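PDB 5L1A: DUF5638 domain-containing protein from Legionella pneumophila subsp. pneumophila, which is of unknown function and represents here the helical N-terminal part of a longer, probably membrane-anchored protein of the DUF5638 family. Local coordinates for residues 20-25 with 40-45; 48-53 with 61-66; 92-97 with 101-106. All blocks are in the same frame, centred on the assembly; numbering follows the deposited sequence.

Interaction 1: 20-25 with 40-45; sequences TQLNQF and NQIKYF
Leu-22 and Lys-43 form the centre of this contact between the last turns of helix 8-25 and the middle of helix 33-51. Their CA atoms, 8.6 Å apart, are the nearest pair across the two segments. The short segment axes run almost antiparallel, at 168°, and come no closer than 11.4 Å. At that spacing the backbones stand well apart and side chains bridge the gap, burying a modest 157 Å².

The apolar part depends on one methyl group. CD1 of Leu-22 lies against the aliphatic part of Lys-43, 3.7 Å from CG, and the two side chains run past one another head to tail. The same CD1 meets CG2 of Ile-42 at 4.0 Å. Ile-42 offers only this short branch, since its longer one turns from the contact toward Ile-103 and Phe-106 of helix 97-110. Helix 56-77 adds to the apolar surroundings, with Ile-70 on Leu-22 and Phe-69 on Ile-42, while the hydroxyl of its Tyr-66 packs against the lysine chain.

The polar part is a single hydrogen bond, from NZ of Lys-43 to OD1 of Asn-23, 3.0 Å long. A bend in the lysine chain at chi3 (-68°) precedes the straight last step to NZ, and the chain crosses the asparagine at about a right angle. The ammonium group reaches the oxygen well off the C=O direction, at 114°, and slightly tilted from the carbonyl plane.

Lys-43 thus has two roles: its methylene groups extend the buried leucine-isoleucine patch, and its charged end reaches the exposed Asn-23 at the margin. Because the acceptor is a neutral amide, this bond is no salt bridge, and the buried side of the contact is apolar.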
loop_
_atom_site.group_PDB
_atom_site.type_symbol
_atom_site.label_atom_id
_atom_site.label_comp_id
_atom_site.label_asym_id
_atom_site.label_seq_id
_atom_site.Cartn_x
_atom_site.Cartn_y
_atom_site.Cartn_z
ATOM N N THR A 20 8.129 -3.230 -5.412
ATOM C CA THR A 20 8.736 -3.114 -6.734
ATOM C C THR A 20 7.758 -2.519 -7.735
ATOM O O THR A 20 8.144 -1.698 -8.576
ATOM C CB THR A 20 9.213 -4.487 -7.210
ATOM O OG1 THR A 20 10.127 -5.029 -6.252
ATOM C CG2 THR A 20 9.897 -4.389 -8.568
ATOM N N GLN A 21 6.490 -2.931 -7.667
ATOM C CA GLN A 21 5.486 -2.393 -8.575
ATOM C C GLN A 21 5.295 -0.894 -8.378
ATOM O O GLN A 21 5.058 -0.170 -9.351
ATOM C CB GLN A 21 4.161 -3.127 -8.382
ATOM C CG GLN A 21 3.085 -2.719 -9.363
ATOM C CD GLN A 21 3.471 -3.018 -10.792
ATOM O OE1 GLN A 21 3.432 -4.167 -11.228
ATOM N NE2 GLN A 21 3.860 -1.985 -11.529
ATOM N N LEU A 22 5.402 -0.413 -7.138
ATOM C CA LEU A 22 5.308 1.021 -6.897
ATOM C C LEU A 22 6.472 1.760 -7.541
ATOM O O LEU A 22 6.274 2.803 -8.175
ATOM C CB LEU A 22 5.255 1.305 -5.396
ATOM C CG LEU A 22 3.881 1.590 -4.788
ATOM C CD1 LEU A 22 4.005 1.927 -3.311
ATOM C CD2 LEU A 22 3.160 2.705 -5.540
ATOM N N ASN A 23 7.692 1.236 -7.392
ATOM C CA ASN A 23 8.849 1.873 -8.015
ATOM C C ASN A 23 8.700 1.924 -9.530
ATOM O O ASN A 23 9.004 2.946 -10.156
ATOM C CB ASN A 23 10.136 1.139 -7.635
ATOM C CG ASN A 23 10.419 1.180 -6.148
ATOM O OD1 ASN A 23 9.805 1.946 -5.406
ATOM N ND2 ASN A 23 11.360 0.356 -5.704
ATOM N N GLN A 24 8.227 0.832 -10.136
ATOM C CA GLN A 24 8.115 0.784 -11.591
ATOM C C GLN A 24 7.032 1.724 -12.106
ATOM O O GLN A 24 7.126 2.206 -13.240
ATOM C CB GLN A 24 7.851 -0.649 -12.051
ATOM C CG GLN A 24 9.011 -1.597 -11.798
ATOM C CD GLN A 24 8.697 -3.024 -12.199
ATOM O OE1 GLN A 24 7.531 -3.410 -12.302
ATOM N NE2 GLN A 24 9.737 -3.818 -12.432
ATOM N N PHE A 25 6.000 1.988 -11.301
ATOM C CA PHE A 25 5.019 3.009 -11.657
ATOM C C PHE A 25 5.694 4.355 -11.884
ATOM O O PHE A 25 5.477 5.010 -12.911
ATOM C CB PHE A 25 3.958 3.134 -10.560
ATOM C CG PHE A 25 2.928 2.037 -10.569
ATOM C CD1 PHE A 25 2.645 1.332 -11.727
ATOM C CD2 PHE A 25 2.233 1.721 -9.410
ATOM C CE1 PHE A 25 1.692 0.327 -11.732
ATOM C CE2 PHE A 25 1.280 0.716 -9.405
ATOM C CZ PHE A 25 1.010 0.016 -10.568
ATOM N N ASN A 40 7.681 6.917 0.085
ATOM C CA ASN A 40 8.330 6.160 1.150
ATOM C C ASN A 40 7.427 6.010 2.364
ATOM O O ASN A 40 7.505 4.999 3.069
ATOM C CB ASN A 40 9.642 6.833 1.558
ATOM C CG ASN A 40 10.761 6.566 0.577
ATOM O OD1 ASN A 40 11.450 5.552 0.669
ATOM N ND2 ASN A 40 10.952 7.481 -0.365
ATOM N N GLN A 41 6.582 7.005 2.633
ATOM C CA GLN A 41 5.635 6.896 3.737
ATOM C C GLN A 41 4.634 5.774 3.490
ATOM O O GLN A 41 4.307 5.008 4.405
ATOM C CB GLN A 41 4.924 8.237 3.931
ATOM C CG GLN A 41 3.985 8.323 5.122
ATOM C CD GLN A 41 3.395 9.718 5.286
ATOM O OE1 GLN A 41 2.931 10.328 4.320
ATOM N NE2 GLN A 41 3.421 10.230 6.508
ATOM N N ILE A 42 4.151 5.654 2.253
ATOM C CA ILE A 42 3.210 4.593 1.911
ATOM C C ILE A 42 3.854 3.226 2.099
ATOM O O ILE A 42 3.266 2.322 2.704
ATOM C CB ILE A 42 2.698 4.776 0.470
ATOM C CG1 ILE A 42 1.631 5.873 0.417
ATOM C CG2 ILE A 42 2.154 3.468 -0.070
ATOM C CD1 ILE A 42 0.401 5.565 1.251
ATOM N N LYS A 43 5.072 3.052 1.581
ATOM C CA LYS A 43 5.717 1.749 1.685
ATOM C C LYS A 43 6.072 1.417 3.125
ATOM O O LYS A 43 5.982 0.255 3.532
ATOM C CB LYS A 43 6.956 1.702 0.790
ATOM C CG LYS A 43 6.634 1.981 -0.666
ATOM C CD LYS A 43 7.597 1.289 -1.608
ATOM C CE LYS A 43 8.982 1.877 -1.520
ATOM N NZ LYS A 43 9.896 1.195 -2.473
ATOM N N TYR A 44 6.460 2.421 3.909
ATOM C CA TYR A 44 6.685 2.199 5.330
ATOM C C TYR A 44 5.402 1.781 6.040
ATOM O O TYR A 44 5.443 0.933 6.937
ATOM C CB TYR A 44 7.271 3.460 5.959
ATOM C CG TYR A 44 7.419 3.406 7.460
ATOM C CD1 TYR A 44 8.526 2.804 8.048
ATOM C CD2 TYR A 44 6.458 3.966 8.289
ATOM C CE1 TYR A 44 8.663 2.756 9.423
ATOM C CE2 TYR A 44 6.586 3.923 9.657
ATOM C CZ TYR A 44 7.689 3.318 10.221
ATOM O OH TYR A 44 7.814 3.282 11.591
ATOM N N PHE A 45 4.258 2.344 5.638
ATOM C CA PHE A 45 2.990 2.021 6.291
ATOM C C PHE A 45 2.637 0.543 6.136
ATOM O O PHE A 45 2.256 -0.118 7.108
ATOM C CB PHE A 45 1.873 2.903 5.729
ATOM C CG PHE A 45 0.495 2.490 6.167
ATOM C CD1 PHE A 45 0.007 2.867 7.402
ATOM C CD2 PHE A 45 -0.314 1.729 5.338
ATOM C CE1 PHE A 45 -1.259 2.487 7.807
ATOM C CE2 PHE A 45 -1.583 1.348 5.740
ATOM C CZ PHE A 45 -2.052 1.728 6.974
#

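Interaction 2: 48-53 with 61-66. With I3C (5-amino-2,4,6-triiodobenzene-1,3-dicarboxylic acid), chain E; I3C (5-amino-2,4,6-triiodobenzene-1,3-dicarboxylic acid), chain B.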
loop_
_atom_site.group_PDB
_atom_site.type_symbol
_atom_site.label_atom_id
_atom_site.label_comp_id
_atom_site.label_asym_id
_atom_site.label_seq_id
_atom_site.Cartn_x
_atom_site.Cartn_y
_atom_site.Cartn_z
ATOM N N SER A 48 5.589 -1.889 7.643
ATOM C CA SER A 48 5.558 -1.903 9.103
ATOM C C SER A 48 4.322 -2.612 9.629
ATOM O O SER A 48 4.386 -3.269 10.673
ATOM C CB SER A 48 5.607 -0.481 9.665
ATOM O OG SER A 48 6.785 0.196 9.268
ATOM N N ALA A 49 3.191 -2.486 8.933
ATOM C CA ALA A 49 1.975 -3.148 9.393
ATOM C C ALA A 49 2.094 -4.661 9.280
ATOM O O ALA A 49 1.570 -5.392 10.127
ATOM C CB ALA A 49 0.765 -2.645 8.607
ATOM N N PHE A 50 2.784 -5.150 8.245
ATOM C CA PHE A 50 2.972 -6.592 8.109
ATOM C C PHE A 50 3.935 -7.127 9.162
ATOM O O PHE A 50 3.720 -8.212 9.713
ATOM C CB PHE A 50 3.471 -6.936 6.705
ATOM C CG PHE A 50 3.856 -8.382 6.536
ATOM C CD1 PHE A 50 2.900 -9.335 6.229
ATOM C CD2 PHE A 50 5.175 -8.788 6.689
ATOM C CE1 PHE A 50 3.248 -10.661 6.077
ATOM C CE2 PHE A 50 5.527 -10.111 6.538
ATOM C CZ PHE A 50 4.561 -11.050 6.231
ATOM N N ASN A 51 5.007 -6.383 9.449
ATOM C CA ASN A 51 5.987 -6.824 10.433
ATOM C C ASN A 51 5.420 -6.867 11.845
ATOM O O ASN A 51 5.999 -7.530 12.710
ATOM C CB ASN A 51 7.214 -5.913 10.408
ATOM C CG ASN A 51 7.931 -5.935 9.077
ATOM O OD1 ASN A 51 7.872 -6.918 8.337
ATOM N ND2 ASN A 51 8.623 -4.846 8.767
ATOM N N LYS A 52 4.321 -6.164 12.105
ATOM C CA LYS A 52 3.685 -6.218 13.413
ATOM C C LYS A 52 2.694 -7.365 13.540
ATOM O O LYS A 52 2.250 -7.653 14.655
ATOM C CB LYS A 52 2.977 -4.892 13.716
ATOM C CG LYS A 52 3.919 -3.717 13.934
ATOM C CD LYS A 52 3.153 -2.412 14.123
ATOM C CE LYS A 52 2.325 -2.071 12.891
ATOM N NZ LYS A 52 1.697 -0.724 12.976
ATOM N N THR A 53 2.334 -8.017 12.436
ATOM C CA THR A 53 1.423 -9.147 12.510
ATOM C C THR A 53 2.073 -10.295 13.274
ATOM O O THR A 53 3.296 -10.462 13.270
ATOM C CB THR A 53 1.012 -9.608 11.109
ATOM O OG1 THR A 53 2.158 -10.092 10.401
ATOM C CG2 THR A 53 0.392 -8.461 10.333
ATOM N N GLU A 61 -3.961 -10.484 5.576
ATOM C CA GLU A 61 -4.884 -9.370 5.377
ATOM C C GLU A 61 -4.139 -8.088 5.019
ATOM O O GLU A 61 -4.630 -7.280 4.222
ATOM C CB GLU A 61 -5.745 -9.164 6.625
ATOM C CG GLU A 61 -6.819 -8.094 6.462
ATOM C CD GLU A 61 -7.744 -7.987 7.665
ATOM O OE1 GLU A 61 -7.609 -8.799 8.606
ATOM O OE2 GLU A 61 -8.610 -7.087 7.664
ATOM N N VAL A 62 -2.952 -7.886 5.596
ATOM C CA VAL A 62 -2.148 -6.716 5.258
ATOM C C VAL A 62 -1.594 -6.836 3.845
ATOM O O VAL A 62 -1.590 -5.864 3.079
ATOM C CB VAL A 62 -1.022 -6.533 6.292
ATOM C CG1 VAL A 62 -0.073 -5.426 5.862
ATOM C CG2 VAL A 62 -1.606 -6.238 7.661
ATOM N N VAL A 63 -1.109 -8.025 3.477
ATOM C CA VAL A 63 -0.578 -8.229 2.132
ATOM C C VAL A 63 -1.669 -8.015 1.089
ATOM O O VAL A 63 -1.441 -7.381 0.052
ATOM C CB VAL A 63 0.061 -9.627 2.017
ATOM C CG1 VAL A 63 0.304 -9.990 0.559
ATOM C CG2 VAL A 63 1.364 -9.678 2.800
ATOM N N GLU A 64 -2.873 -8.529 1.350
ATOM C CA GLU A 64 -3.992 -8.284 0.447
ATOM C C GLU A 64 -4.348 -6.803 0.391
ATOM O O GLU A 64 -4.694 -6.282 -0.675
ATOM C CB GLU A 64 -5.205 -9.111 0.876
ATOM C CG GLU A 64 -5.045 -10.598 0.636
ATOM C CD GLU A 64 -6.159 -11.416 1.262
ATOM O OE1 GLU A 64 -6.973 -10.847 2.018
ATOM O OE2 GLU A 64 -6.217 -12.636 0.997
ATOM N N GLU A 65 -4.273 -6.109 1.529
ATOM C CA GLU A 65 -4.607 -4.689 1.547
ATOM C C GLU A 65 -3.604 -3.880 0.734
ATOM O O GLU A 65 -3.985 -2.945 0.023
ATOM C CB GLU A 65 -4.669 -4.181 2.987
ATOM C CG GLU A 65 -5.100 -2.731 3.114
ATOM C CD GLU A 65 -4.673 -2.114 4.430
ATOM O OE1 GLU A 65 -3.783 -2.692 5.088
ATOM O OE2 GLU A 65 -5.221 -1.055 4.805
ATOM N N TYR A 66 -2.321 -4.228 0.833
ATOM C CA TYR A 66 -1.298 -3.576 0.022
ATOM C C TYR A 66 -1.516 -3.854 -1.463
ATOM O O TYR A 66 -1.316 -2.971 -2.307
ATOM C CB TYR A 66 0.082 -4.061 0.468
ATOM C CG TYR A 66 1.248 -3.180 0.085
ATOM C CD1 TYR A 66 1.059 -1.962 -0.556
ATOM C CD2 TYR A 66 2.548 -3.577 0.366
ATOM C CE1 TYR A 66 2.140 -1.163 -0.903
ATOM C CE2 TYR A 66 3.630 -2.792 0.027
ATOM C CZ TYR A 66 3.424 -1.588 -0.609
ATOM O OH TYR A 66 4.509 -0.811 -0.946
HETATM I I3 I3C E . -5.269 -4.464 7.240
HETATM I I2 I3C E . -1.583 -0.442 10.348
HETATM I I1 I3C E . -6.899 -2.339 12.767
HETATM O O8 I3C E . -7.089 -5.163 10.473
HETATM O O9 I3C E . -8.073 -3.535 9.398
HETATM C C10 I3C E . -3.993 -0.713 12.473
HETATM N N13 I3C E . -2.682 -2.474 7.945
HETATM C C1 I3C E . -5.802 -3.222 10.015
HETATM C C6 I3C E . -4.829 -3.258 8.893
HETATM C C5 I3C E . -3.576 -2.448 8.964
HETATM C C4 I3C E . -3.310 -1.606 10.164
HETATM C C3 I3C E . -4.282 -1.575 11.280
HETATM C C2 I3C E . -5.525 -2.379 11.202
HETATM C C7 I3C E . -7.067 -4.026 9.956
HETATM O O11 I3C E . -4.315 0.494 12.427
HETATM O O12 I3C E . -3.436 -1.213 13.474
HETATM I I3 I3C B . -13.306 -7.305 3.296
HETATM I I2 I3C B . -11.174 -2.839 -0.341
HETATM I I1 I3C B . -8.251 -4.160 4.891
HETATM O O8 I3C B . -10.053 -7.459 5.072
HETATM O O9 I3C B . -11.242 -5.961 6.143
HETATM C C10 I3C B . -8.905 -2.645 2.055
HETATM N N13 I3C B . -13.034 -5.238 0.779
HETATM C C1 I3C B . -10.804 -5.577 3.851
HETATM C C6 I3C B . -11.907 -5.819 2.895
HETATM C C5 I3C B . -12.026 -5.019 1.657
HETATM C C4 I3C B . -11.023 -3.971 1.391
HETATM C C3 I3C B . -9.915 -3.714 2.334
HETATM C C2 I3C B . -9.812 -4.522 3.562
HETATM C C7 I3C B . -10.693 -6.387 5.104
HETATM O O11 I3C B . -7.930 -2.917 1.325
HETATM O O12 I3C B . -9.070 -1.511 2.562
#
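Phe-50 and Val-62 meet where the helical hairpin of helices 33-51 and 56-77 turns back on itself; their CA atoms, 5.9 Å apart, are the nearest pair across the segments. Val-62 points at the other arm and divides its work between its two methyls. CG1, anti to the backbone N (chi1 173°), sits 3.7 Å from the backbone N of Phe-50 and also touches the CB atoms of Phe-50 and Ala-49. CG2 lies between CG2 of Thr-53, at 4.0 Å, and the amino group of a bound triiodo compound, I3C of chain E. The next residue, Val-63, lies beside Phe-50, both side chains pointing the same way, with CG2 of Val-63 3.8 Å from ring atom CD1.

This is the closed end of the hairpin, and the chain leaving helix 33-51 is held by the carbonyl of Phe-50, which accepts from Thr-53 N. OG1 of Thr-53 also points at that oxygen, at a doubtfully short distance, and is hydrogen-bonded to Tyr-5 OH. Glu-12 and Leu-15 of helix 8-25 touch the Phe-50 side chain.

The chain E ligand lies on another face of the hairpin. Its amino N13 donates to OE1 of Glu-65 over 3.1 Å, bent to 135° at the hydrogen, and lies 3.5 Å from CB of Ala-49. Glu-65 reaches it with an extended chain, which also brings OE1 to 3.2 Å from iodine I3. CG of Glu-65 lies 3.4 Å from carboxylate O11 of a second copy, chain B.

Interaction 3: 92-97 with 101-106; sequences DTTESR and VIIANF. With I3C (5-amino-2,4,6-triiodobenzene-1,3-dicarboxylic acid), chain B; I3C (5-amino-2,4,6-triiodobenzene-1,3-dicarboxylic acid), chain E; I3C (5-amino-2,4,6-triiodobenzene-1,3-dicarboxylic acid), chain D.
Thr-94 and Arg-97 join the loop 92-97 to the helix that follows it, while Thr-93, just ahead of them, faces a bound ligand. OG1 of Thr-93 donates to carboxylate O12 of the chain B I3C at 2.6 Å and has a weak bond to Ile-90 O; its CG2 lies 3.7 Å from ring carbon C6 of that molecule. Thr-94 turns the other way, toward the helix. Its CG2, anti to the backbone N, approaches CD1 of Ile-103 at 4.5 Å, a loose apolar contact, while OG1 bonds to Ile-90 O and so ties the loop to the end of helix 83-90. Glu-95 returns to the ligand side, with CD 3.7 Å from iodine I1 of the chain E I3C. Ser-96 is the N-cap of helix 97-110, its OG making a weak bond to the backbone N of Ala-99. Arg-97 opens the helix: its O accepts from Val-101 N at 3.0 Å with an N-H...O angle of 147°, the first-turn hydrogen bond, and CG2 of Val-101 crowds the same oxygen at 3.3 Å. Val-101 and Ala-104 also border a third I3C, chain D, whose iodine I3 is 3.7 Å from CB of Ala-104. Helix 97-110 lies against helix 33-51, Ile-103 on Tyr-46 and Phe-106 on Leu-39 and Ile-42, and against helix 83-90 through Ile-90 and Phe-87.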
loop_
_atom_site.group_PDB
_atom_site.type_symbol
_atom_site.label_atom_id
_atom_site.label_comp_id
_atom_site.label_asym_id
_atom_site.label_seq_id
_atom_site.Cartn_x
_atom_site.Cartn_y
_atom_site.Cartn_z
ATOM N N ASP A 92 -13.734 2.823 4.102
ATOM C CA ASP A 92 -14.511 2.172 5.156
ATOM C C ASP A 92 -13.745 1.037 5.822
ATOM O O ASP A 92 -13.998 0.729 6.991
ATOM C CB ASP A 92 -15.830 1.630 4.600
ATOM C CG ASP A 92 -16.704 2.714 3.996
ATOM O OD1 ASP A 92 -16.472 3.909 4.277
ATOM O OD2 ASP A 92 -17.637 2.364 3.241
ATOM N N THR A 93 -12.831 0.397 5.099
ATOM C CA THR A 93 -12.031 -0.690 5.639
ATOM C C THR A 93 -10.690 -0.218 6.182
ATOM O O THR A 93 -9.888 -1.045 6.630
ATOM C CB THR A 93 -11.809 -1.763 4.568
ATOM O OG1 THR A 93 -11.476 -1.139 3.323
ATOM C CG2 THR A 93 -13.065 -2.609 4.391
ATOM N N THR A 94 -10.432 1.086 6.149
ATOM C CA THR A 94 -9.219 1.676 6.701
ATOM C C THR A 94 -9.577 2.294 8.046
ATOM O O THR A 94 -10.306 3.289 8.104
ATOM C CB THR A 94 -8.642 2.723 5.751
ATOM O OG1 THR A 94 -8.546 2.175 4.428
ATOM C CG2 THR A 94 -7.265 3.169 6.224
ATOM N N GLU A 95 -9.070 1.701 9.128
ATOM C CA GLU A 95 -9.488 2.128 10.457
ATOM C C GLU A 95 -8.750 3.382 10.906
ATOM O O GLU A 95 -9.374 4.342 11.372
ATOM C CB GLU A 95 -9.288 0.993 11.458
ATOM C CG GLU A 95 -10.047 -0.263 11.078
ATOM C CD GLU A 95 -10.322 -1.156 12.262
ATOM O OE1 GLU A 95 -10.132 -0.694 13.404
ATOM O OE2 GLU A 95 -10.727 -2.317 12.048
ATOM N N SER A 96 -7.428 3.394 10.770
ATOM C CA SER A 96 -6.645 4.545 11.196
ATOM C C SER A 96 -6.952 5.751 10.317
ATOM O O SER A 96 -6.881 5.673 9.085
ATOM C CB SER A 96 -5.154 4.219 11.142
ATOM O OG SER A 96 -4.370 5.363 11.424
ATOM N N ARG A 97 -7.295 6.873 10.952
ATOM C CA ARG A 97 -7.541 8.086 10.182
ATOM C C ARG A 97 -6.248 8.648 9.603
ATOM O O ARG A 97 -6.265 9.248 8.522
ATOM C CB ARG A 97 -8.265 9.121 11.046
ATOM C CG ARG A 97 -9.767 8.857 11.151
ATOM C CD ARG A 97 -10.483 9.813 12.101
ATOM N NE ARG A 97 -11.937 9.731 11.950
ATOM C CZ ARG A 97 -12.814 10.344 12.740
ATOM N NH1 ARG A 97 -12.394 11.089 13.754
ATOM N NH2 ARG A 97 -14.115 10.211 12.517
ATOM N N VAL A 101 -5.547 9.705 5.612
ATOM C CA VAL A 101 -4.980 10.954 5.113
ATOM C C VAL A 101 -3.877 10.681 4.099
ATOM O O VAL A 101 -3.859 11.264 3.010
ATOM C CB VAL A 101 -4.468 11.812 6.285
ATOM C CG1 VAL A 101 -3.712 13.019 5.768
ATOM C CG2 VAL A 101 -5.626 12.239 7.172
ATOM N N ILE A 102 -2.942 9.790 4.438
ATOM C CA ILE A 102 -1.811 9.553 3.546
ATOM C C ILE A 102 -2.246 8.799 2.297
ATOM O O ILE A 102 -1.685 9.007 1.216
ATOM C CB ILE A 102 -0.679 8.817 4.291
ATOM C CG1 ILE A 102 -1.135 7.432 4.754
ATOM C CG2 ILE A 102 -0.202 9.636 5.482
ATOM C CD1 ILE A 102 -0.076 6.663 5.508
ATOM N N ILE A 103 -3.250 7.929 2.407
ATOM C CA ILE A 103 -3.685 7.159 1.246
ATOM C C ILE A 103 -4.509 8.024 0.301
ATOM O O ILE A 103 -4.366 7.934 -0.924
ATOM C CB ILE A 103 -4.461 5.908 1.695
ATOM C CG1 ILE A 103 -3.517 4.905 2.361
ATOM C CG2 ILE A 103 -5.163 5.264 0.515
ATOM C CD1 ILE A 103 -4.229 3.724 2.993
ATOM N N ALA A 104 -5.380 8.875 0.845
ATOM C CA ALA A 104 -6.142 9.784 -0.004
ATOM C C ALA A 104 -5.231 10.798 -0.681
ATOM O O ALA A 104 -5.407 11.107 -1.865
ATOM C CB ALA A 104 -7.219 10.496 0.812
ATOM N N ASN A 105 -4.250 11.327 0.054
ATOM C CA ASN A 105 -3.307 12.268 -0.543
ATOM C C ASN A 105 -2.497 11.608 -1.652
ATOM O O ASN A 105 -2.237 12.226 -2.690
ATOM C CB ASN A 105 -2.383 12.842 0.533
ATOM C CG ASN A 105 -1.281 13.712 -0.049
ATOM O OD1 ASN A 105 -0.195 13.227 -0.370
ATOM N ND2 ASN A 105 -1.554 15.006 -0.181
ATOM N N PHE A 106 -2.096 10.348 -1.459
ATOM C CA PHE A 106 -1.301 9.684 -2.488
ATOM C C PHE A 106 -2.116 9.430 -3.753
ATOM O O PHE A 106 -1.572 9.500 -4.861
ATOM C CB PHE A 106 -0.714 8.377 -1.956
ATOM C CG PHE A 106 0.358 7.786 -2.840
ATOM C CD1 PHE A 106 1.660 8.267 -2.790
ATOM C CD2 PHE A 106 0.063 6.754 -3.718
ATOM C CE1 PHE A 106 2.647 7.730 -3.600
ATOM C CE2 PHE A 106 1.044 6.208 -4.534
ATOM C CZ PHE A 106 2.338 6.697 -4.475
HETATM I I3 I3C B . -13.306 -7.305 3.296
HETATM I I2 I3C B . -11.174 -2.839 -0.341
HETATM I I1 I3C B . -8.251 -4.160 4.891
HETATM O O8 I3C B . -10.053 -7.459 5.072
HETATM O O9 I3C B . -11.242 -5.961 6.143
HETATM C C10 I3C B . -8.905 -2.645 2.055
HETATM N N13 I3C B . -13.034 -5.238 0.779
HETATM C C1 I3C B . -10.804 -5.577 3.851
HETATM C C6 I3C B . -11.907 -5.819 2.895
HETATM C C5 I3C B . -12.026 -5.019 1.657
HETATM C C4 I3C B . -11.023 -3.971 1.391
HETATM C C3 I3C B . -9.915 -3.714 2.334
HETATM C C2 I3C B . -9.812 -4.522 3.562
HETATM C C7 I3C B . -10.693 -6.387 5.104
HETATM O O11 I3C B . -7.930 -2.917 1.325
HETATM O O12 I3C B . -9.070 -1.511 2.562
HETATM I I3 I3C E . -5.269 -4.464 7.240
HETATM I I2 I3C E . -1.583 -0.442 10.348
HETATM I I1 I3C E . -6.899 -2.339 12.767
HETATM O O8 I3C E . -7.089 -5.163 10.473
HETATM O O9 I3C E . -8.073 -3.535 9.398
HETATM C C10 I3C E . -3.993 -0.713 12.473
HETATM N N13 I3C E . -2.682 -2.474 7.945
HETATM C C1 I3C E . -5.802 -3.222 10.015
HETATM C C6 I3C E . -4.829 -3.258 8.893
HETATM C C5 I3C E . -3.576 -2.448 8.964
HETATM C C4 I3C E . -3.310 -1.606 10.164
HETATM C C3 I3C E . -4.282 -1.575 11.280
HETATM C C2 I3C E . -5.525 -2.379 11.202
HETATM C C7 I3C E . -7.067 -4.026 9.956
HETATM O O11 I3C E . -4.315 0.494 12.427
HETATM O O12 I3C E . -3.436 -1.213 13.474
HETATM I I3 I3C D . -8.826 11.515 4.004
HETATM I I2 I3C D . -8.324 16.805 7.097
HETATM I I1 I3C D . -12.620 12.584 8.690
HETATM O O8 I3C D . -10.846 10.041 6.863
HETATM O O9 I3C D . -12.113 10.901 5.296
HETATM C C10 I3C D . -10.865 15.437 8.815
HETATM N N13 I3C D . -7.784 14.458 4.926
HETATM C C1 I3C D . -10.577 12.341 6.393
HETATM C C6 I3C D . -9.463 12.774 5.528
HETATM C C5 I3C D . -8.805 14.081 5.734
HETATM C C4 I3C D . -9.273 14.966 6.826
HETATM C C3 I3C D . -10.397 14.544 7.704
HETATM C C2 I3C D . -11.042 13.223 7.484
HETATM C C7 I3C D . -11.223 11.009 6.167
HETATM O O11 I3C D . -12.028 15.887 8.786
HETATM O O12 I3C D . -10.070 15.716 9.736
#

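In the fold
Helix 33-51 joins the three contacts in this strand-free fold. It supplies a segment to interactions 1 and 2, whose centres are 14 Å apart and which touch through Tyr-66: its OH lies 3.5 Å from CG of Lys-43 and also bonds to Asp-19. Interaction 3 meets interaction 1 through Ile-42, whose CG1 lies 4.0 Å from CG of Phe-106. Interactions 2 and 3 do not touch, their nearest atoms being about 5 Å apart, yet they line the same two I3C molecules, chains B and E. I3C is a compound made for crystallographic phasing, so these sites need not mark a natural binding pocket.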